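Local structure of ABC transporter, substrate binding protein (Mannopine) (Agrobacterium fabrum, 5L9S) at residues T109-A114 against Q208-R213; P148-A153 against G230-G235. The protein serves as the periplasmic substrate-binding component of an ABC transporter, probably delivering mannopine or a related opine for uptake. All coordinates share one frame; numbering follows the deposited sequence.

In the fold
The four segments alternate along the chain (109-114, 148-153, 208-213, 230-235), so interaction 1 and interaction 2 interlock rather than follow one another. Their centres lie about 10 Å apart, and strand 103-116 is the link: it pairs antiparallel with strand 206-210 in interaction 1 and, on its other edge, with strand 224-240, which carries the second contact. Two probable backbone hydrogen bonds, Phe232 N to Thr111 O and Thr109 N to Val234 O, each 2.8 Å, join them directly. Interaction 1 thus lies within the sheet, while interaction 2 packs helix 149-158 against it. Strand 224-240 also pairs with strand 61-65, consistent with the two-lobed fold of periplasmic binding proteins, in which long strands pass between the lobes.

Interaction 1: T109-A114 against Q208-R213; sequences TSTLLA and QIWLTR
Strand 109-114 and residues 208-213 illustrate how a beta pairing can hand over to a helix without losing its hydrogen-bond ladder. The tight part is the antiparallel hydrogen-bonded pair Leu112 and Ile209: Leu112 N donates to Ile209 O (3.0 Å) and Ile209 N returns the bond to Leu112 O (3.0 Å), both donors lying nearly along the C=O axis. At the next rung Trp210 holds the N-cap position, and Leu211 N gives a straight bond to Ser110 O (3.0 Å, 168° at the hydrogen), though it comes from above the carbonyl plane, consistent with the chain turning into the helix.

Ala114 CB rests on Ile209 CG1 at 3.7 Å. Both Leu112 (chi1 38°) and Ile209 (chi1 72°) take the crowded position between backbone N and carbonyl carbon. In Leu112 this brings the branched end closer to the partner segment, where CD2 crosses Leu211 CD1 obliquely at 4.1 Å. On the face bearing Thr111 and Gln208, Thr111 CG2 touches Gln208 CG at 3.7 Å, while Thr111 OG1 lies in the plane of the Trp210 ring, at its CD1 edge (3.5 Å).

Packing slackens toward solvent: Thr109 CG2 only grazes the exposed Thr212 at OG1, 4.5 Å away, and Trp210 is partly exposed. Trp189 meets the Trp210 ring edge-to-face and bonds Gln208 O through NE1. Strand 103-116 runs between strands 206-210 and 224-240, inside the mixed sheet of the binding-protein fold; the latter puts Tyr228 against Leu112 and Trp226 against Leu211, and helix 127-130 lies against Leu113 and Gln208.

Interaction 2: P148-A153 against G230-G235; sequences PWRVLA and GAFLVG
Phe232 projects from strand 231-235 against the first turn of helix 149-158, and helix residues line one face and the rim of its ring. Arg150 CG lies over that face as a CH-pi contact, 4.2 Å from the centroid of the Phe232 ring and 25° off its normal; Gly230 O sits over the opposite face, toward the rim. Ala153 CB meets the far end of the ring at Phe232 CE1 (3.6 Å), and the Arg150 carbonyl O comes to 3.5 Å from Phe232 CZ. Trp149 CZ3 touches Phe232 CD1 at 3.9 Å, the ring planes standing obliquely at 82°. Further along the strand, Val234 CG2 meets the indole edge at Trp149 CZ2, 3.7 Å away, tip to tip.

Trp149 CG takes the crowded position between backbone N and carbonyl carbon (chi1 77°), which brings the tip of the indole to the strand. Arg150 runs past Phe232 in the opposite direction and bends at chi3, so that Trp149 NE1 lies over one face of its guanidinium.

In the second shell, Trp127 NE1 bonds Gly230 O, and its ring also meets Phe232. Asp147 OD1 takes the N-H of Trp149. Helices 171-181 and 307-325 pack against other sides of helix 149-158.

This is helix-on-sheet packing, probably within one lobe of the binding-protein fold. Helix and strand meet mainly through apolar and aromatic carbon. The guanidinium, perpendicular to the Phe232 ring, is not stacked on it but lies beside the partly exposed Val234; cohesion probably comes from dispersion and hydrophobic burial.

Interaction 1: T109-A114 against Q208-R213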
loop_
_atom_site.group_PDB
_atom_site.type_symbol
_atom_site.label_atom_id
_atom_site.label_comp_id
_atom_site.label_asym_id
_atom_site.label_seq_id
_atom_site.Cartn_x
_atom_site.Cartn_y
_atom_site.Cartn_z
ATOM N N THR A 109 3.138 -0.279 -0.787
ATOM C CA THR A 109 3.538 -1.588 -0.364
ATOM C C THR A 109 2.902 -2.582 -1.317
ATOM O O THR A 109 1.857 -2.300 -1.911
ATOM C CB THR A 109 3.257 -1.712 1.156
ATOM O OG1 THR A 109 4.353 -1.075 1.815
ATOM C CG2 THR A 109 3.214 -3.131 1.648
ATOM N N SER A 110 3.557 -3.720 -1.502
ATOM C CA SER A 110 3.077 -4.748 -2.398
ATOM C C SER A 110 2.448 -5.934 -1.675
ATOM O O SER A 110 2.850 -6.297 -0.570
ATOM C CB SER A 110 4.204 -5.226 -3.310
ATOM O OG SER A 110 4.656 -4.213 -4.193
ATOM N N THR A 111 1.431 -6.506 -2.308
ATOM C CA THR A 111 0.749 -7.736 -1.909
ATOM C C THR A 111 0.918 -8.543 -3.186
ATOM O O THR A 111 0.496 -8.113 -4.252
ATOM C CB THR A 111 -0.729 -7.524 -1.486
ATOM O OG1 THR A 111 -0.819 -6.520 -0.473
ATOM C CG2 THR A 111 -1.342 -8.783 -0.919
ATOM N N LEU A 112 1.669 -9.620 -3.105
ATOM C CA LEU A 112 1.988 -10.386 -4.289
ATOM C C LEU A 112 1.986 -11.885 -4.072
ATOM O O LEU A 112 1.777 -12.367 -2.958
ATOM C CB LEU A 112 3.369 -9.938 -4.857
ATOM C CG LEU A 112 4.536 -9.564 -3.915
ATOM C CD1 LEU A 112 4.902 -10.688 -2.930
ATOM C CD2 LEU A 112 5.722 -9.209 -4.711
ATOM N N LEU A 113 2.271 -12.601 -5.158
ATOM C CA LEU A 113 2.391 -14.030 -5.223
ATOM C C LEU A 113 3.778 -14.384 -4.729
ATOM O O LEU A 113 4.775 -13.941 -5.293
ATOM C CB LEU A 113 2.202 -14.485 -6.687
ATOM C CG LEU A 113 2.472 -15.965 -7.002
ATOM C CD1 LEU A 113 1.494 -16.848 -6.341
ATOM C CD2 LEU A 113 2.411 -16.200 -8.451
ATOM N N ALA A 114 3.831 -15.148 -3.654
ATOM C CA ALA A 114 5.055 -15.645 -3.058
ATOM C C ALA A 114 4.913 -17.170 -3.010
ATOM O O ALA A 114 3.794 -17.699 -2.930
ATOM C CB ALA A 114 5.224 -15.080 -1.670
ATOM N N GLN A 208 -0.669 -15.534 -1.440
ATOM C CA GLN A 208 -0.748 -14.101 -1.637
ATOM C C GLN A 208 -0.391 -13.521 -0.268
ATOM O O GLN A 208 -1.146 -13.695 0.696
ATOM C CB GLN A 208 -2.151 -13.672 -2.085
ATOM C CG GLN A 208 -2.333 -12.166 -2.096
ATOM C CD GLN A 208 -3.695 -11.761 -2.596
ATOM O OE1 GLN A 208 -3.937 -11.632 -3.791
ATOM N NE2 GLN A 208 -4.598 -11.484 -1.706
ATOM N N ILE A 209 0.814 -12.946 -0.156
ATOM C CA ILE A 209 1.292 -12.364 1.107
ATOM C C ILE A 209 1.854 -10.956 0.878
ATOM O O ILE A 209 1.897 -10.508 -0.263
ATOM C CB ILE A 209 2.262 -13.301 1.880
ATOM C CG1 ILE A 209 3.629 -13.410 1.203
ATOM C CG2 ILE A 209 1.625 -14.691 2.140
ATOM C CD1 ILE A 209 4.705 -14.131 2.049
ATOM N N TRP A 210 2.235 -10.245 1.950
ATOM C CA TRP A 210 2.830 -8.918 1.798
ATOM C C TRP A 210 4.318 -9.077 1.463
ATOM O O TRP A 210 5.002 -9.905 2.077
ATOM C CB TRP A 210 2.703 -8.080 3.087
ATOM C CG TRP A 210 1.315 -7.691 3.522
ATOM C CD1 TRP A 210 0.302 -7.211 2.738
ATOM C CD2 TRP A 210 0.828 -7.650 4.876
ATOM N NE1 TRP A 210 -0.823 -6.982 3.506
ATOM C CE2 TRP A 210 -0.519 -7.223 4.825
ATOM C CE3 TRP A 210 1.387 -7.981 6.128
ATOM C CZ2 TRP A 210 -1.300 -7.071 5.978
ATOM C CZ3 TRP A 210 0.615 -7.815 7.275
ATOM C CH2 TRP A 210 -0.717 -7.390 7.192
ATOM N N LEU A 211 4.836 -8.258 0.522
ATOM C CA LEU A 211 6.263 -8.239 0.184
ATOM C C LEU A 211 7.157 -8.046 1.423
ATOM O O LEU A 211 8.196 -8.686 1.514
ATOM C CB LEU A 211 6.583 -7.189 -0.885
ATOM C CG LEU A 211 8.022 -7.145 -1.450
ATOM C CD1 LEU A 211 8.524 -8.527 -1.848
ATOM C CD2 LEU A 211 8.109 -6.194 -2.604
ATOM N N THR A 212 6.723 -7.228 2.380
ATOM C CA THR A 212 7.418 -6.969 3.652
ATOM C C THR A 212 7.691 -8.272 4.424
ATOM O O THR A 212 8.816 -8.486 4.899
ATOM C CB THR A 212 6.620 -5.926 4.463
ATOM O OG1 THR A 212 6.791 -4.670 3.815
ATOM C CG2 THR A 212 7.078 -5.792 5.914
ATOM N N ARG A 213 6.664 -9.134 4.522
ATOM C CA ARG A 213 6.756 -10.417 5.221
ATOM C C ARG A 213 7.542 -11.469 4.406
ATOM O O ARG A 213 8.223 -12.288 5.007
ATOM C CB ARG A 213 5.365 -10.938 5.675
ATOM C CG ARG A 213 4.480 -9.955 6.465
ATOM C CD ARG A 213 5.203 -9.109 7.509
ATOM N NE ARG A 213 5.274 -9.747 8.828
ATOM C CZ ARG A 213 4.560 -9.390 9.895
ATOM N NH1 ARG A 213 4.730 -10.011 11.047
ATOM N NH2 ARG A 213 3.732 -8.356 9.832
#

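Interaction 2: P148-A153 against G230-G235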
loop_
_atom_site.group_PDB
_atom_site.type_symbol
_atom_site.label_atom_id
_atom_site.label_comp_id
_atom_site.label_asym_id
_atom_site.label_seq_id
_atom_site.Cartn_x
_atom_site.Cartn_y
_atom_site.Cartn_z
ATOM N N PRO A 148 -11.938 -8.237 0.687
ATOM C CA PRO A 148 -11.371 -9.262 -0.202
ATOM C C PRO A 148 -10.966 -8.800 -1.619
ATOM O O PRO A 148 -10.658 -9.649 -2.465
ATOM C CB PRO A 148 -12.550 -10.225 -0.320
ATOM C CG PRO A 148 -13.746 -9.319 -0.359
ATOM C CD PRO A 148 -13.417 -8.188 0.563
ATOM N N TRP A 149 -11.046 -7.499 -1.917
ATOM C CA TRP A 149 -10.859 -7.020 -3.285
ATOM C C TRP A 149 -9.602 -7.570 -3.993
ATOM O O TRP A 149 -9.690 -7.879 -5.192
ATOM C CB TRP A 149 -10.944 -5.485 -3.381
ATOM C CG TRP A 149 -9.746 -4.709 -2.914
ATOM C CD1 TRP A 149 -9.550 -4.145 -1.679
ATOM C CD2 TRP A 149 -8.592 -4.364 -3.702
ATOM N NE1 TRP A 149 -8.342 -3.490 -1.645
ATOM C CE2 TRP A 149 -7.734 -3.604 -2.876
ATOM C CE3 TRP A 149 -8.187 -4.645 -5.026
ATOM C CZ2 TRP A 149 -6.533 -3.071 -3.349
ATOM C CZ3 TRP A 149 -6.989 -4.126 -5.484
ATOM C CH2 TRP A 149 -6.197 -3.319 -4.664
ATOM N N ARG A 150 -8.452 -7.708 -3.263
ATOM C CA ARG A 150 -7.203 -8.233 -3.823
ATOM C C ARG A 150 -7.284 -9.737 -4.074
ATOM O O ARG A 150 -6.611 -10.242 -4.953
ATOM C CB ARG A 150 -6.033 -7.951 -2.890
ATOM C CG ARG A 150 -5.472 -6.546 -2.928
ATOM C CD ARG A 150 -4.317 -6.637 -1.993
ATOM N NE ARG A 150 -4.172 -5.521 -1.059
ATOM C CZ ARG A 150 -4.948 -5.288 -0.012
ATOM N NH1 ARG A 150 -6.027 -6.035 0.205
ATOM N NH2 ARG A 150 -4.697 -4.268 0.786
ATOM N N VAL A 151 -8.046 -10.461 -3.259
ATOM C CA VAL A 151 -8.240 -11.905 -3.428
ATOM C C VAL A 151 -9.119 -12.127 -4.688
ATOM O O VAL A 151 -8.809 -12.991 -5.513
ATOM C CB VAL A 151 -8.829 -12.567 -2.149
ATOM C CG1 VAL A 151 -9.266 -13.999 -2.399
ATOM C CG2 VAL A 151 -7.819 -12.529 -1.015
ATOM N N LEU A 152 -10.185 -11.315 -4.834
ATOM C CA LEU A 152 -11.117 -11.305 -5.960
ATOM C C LEU A 152 -10.435 -10.894 -7.259
ATOM O O LEU A 152 -10.591 -11.579 -8.269
ATOM C CB LEU A 152 -12.310 -10.374 -5.642
ATOM C CG LEU A 152 -13.235 -10.808 -4.469
ATOM C CD1 LEU A 152 -14.344 -9.806 -4.255
ATOM C CD2 LEU A 152 -13.849 -12.171 -4.717
ATOM N N ALA A 153 -9.638 -9.801 -7.223
ATOM C CA ALA A 153 -8.834 -9.335 -8.359
ATOM C C ALA A 153 -7.759 -10.378 -8.771
ATOM O O ALA A 153 -7.530 -10.531 -9.970
ATOM C CB ALA A 153 -8.200 -7.986 -8.047
ATOM N N GLY A 230 1.174 -8.998 -11.694
ATOM C CA GLY A 230 -0.125 -8.783 -11.078
ATOM C C GLY A 230 -0.062 -8.445 -9.599
ATOM O O GLY A 230 -1.064 -8.598 -8.890
ATOM N N ALA A 231 1.114 -7.975 -9.113
ATOM C CA ALA A 231 1.267 -7.575 -7.708
ATOM C C ALA A 231 0.400 -6.348 -7.427
ATOM O O ALA A 231 0.239 -5.499 -8.291
ATOM C CB ALA A 231 2.725 -7.251 -7.411
ATOM N N PHE A 232 -0.188 -6.272 -6.240
ATOM C CA PHE A 232 -1.029 -5.145 -5.866
ATOM C C PHE A 232 -0.211 -4.097 -5.100
ATOM O O PHE A 232 0.275 -4.367 -3.995
ATOM C CB PHE A 232 -2.269 -5.629 -5.098
ATOM C CG PHE A 232 -3.061 -6.678 -5.851
ATOM C CD1 PHE A 232 -4.013 -6.313 -6.805
ATOM C CD2 PHE A 232 -2.861 -8.035 -5.604
ATOM C CE1 PHE A 232 -4.719 -7.284 -7.525
ATOM C CE2 PHE A 232 -3.582 -9.006 -6.319
ATOM C CZ PHE A 232 -4.493 -8.624 -7.280
ATOM N N LEU A 233 -0.023 -2.916 -5.715
ATOM C CA LEU A 233 0.724 -1.800 -5.112
ATOM C C LEU A 233 -0.218 -0.816 -4.486
ATOM O O LEU A 233 -0.887 -0.075 -5.190
ATOM C CB LEU A 233 1.640 -1.120 -6.130
ATOM C CG LEU A 233 2.743 -0.237 -5.555
ATOM C CD1 LEU A 233 3.819 -1.049 -4.861
ATOM C CD2 LEU A 233 3.345 0.626 -6.624
ATOM N N VAL A 234 -0.331 -0.870 -3.159
ATOM C CA VAL A 234 -1.254 -0.050 -2.370
ATOM C C VAL A 234 -0.447 0.714 -1.342
ATOM O O VAL A 234 0.341 0.126 -0.602
ATOM C CB VAL A 234 -2.371 -0.921 -1.691
ATOM C CG1 VAL A 234 -3.402 -0.055 -0.967
ATOM C CG2 VAL A 234 -3.077 -1.821 -2.704
ATOM N N GLY A 235 -0.675 2.003 -1.255
ATOM C CA GLY A 235 0.035 2.789 -0.260
ATOM C C GLY A 235 -0.772 3.755 0.575
ATOM O O GLY A 235 -2.002 3.656 0.688
#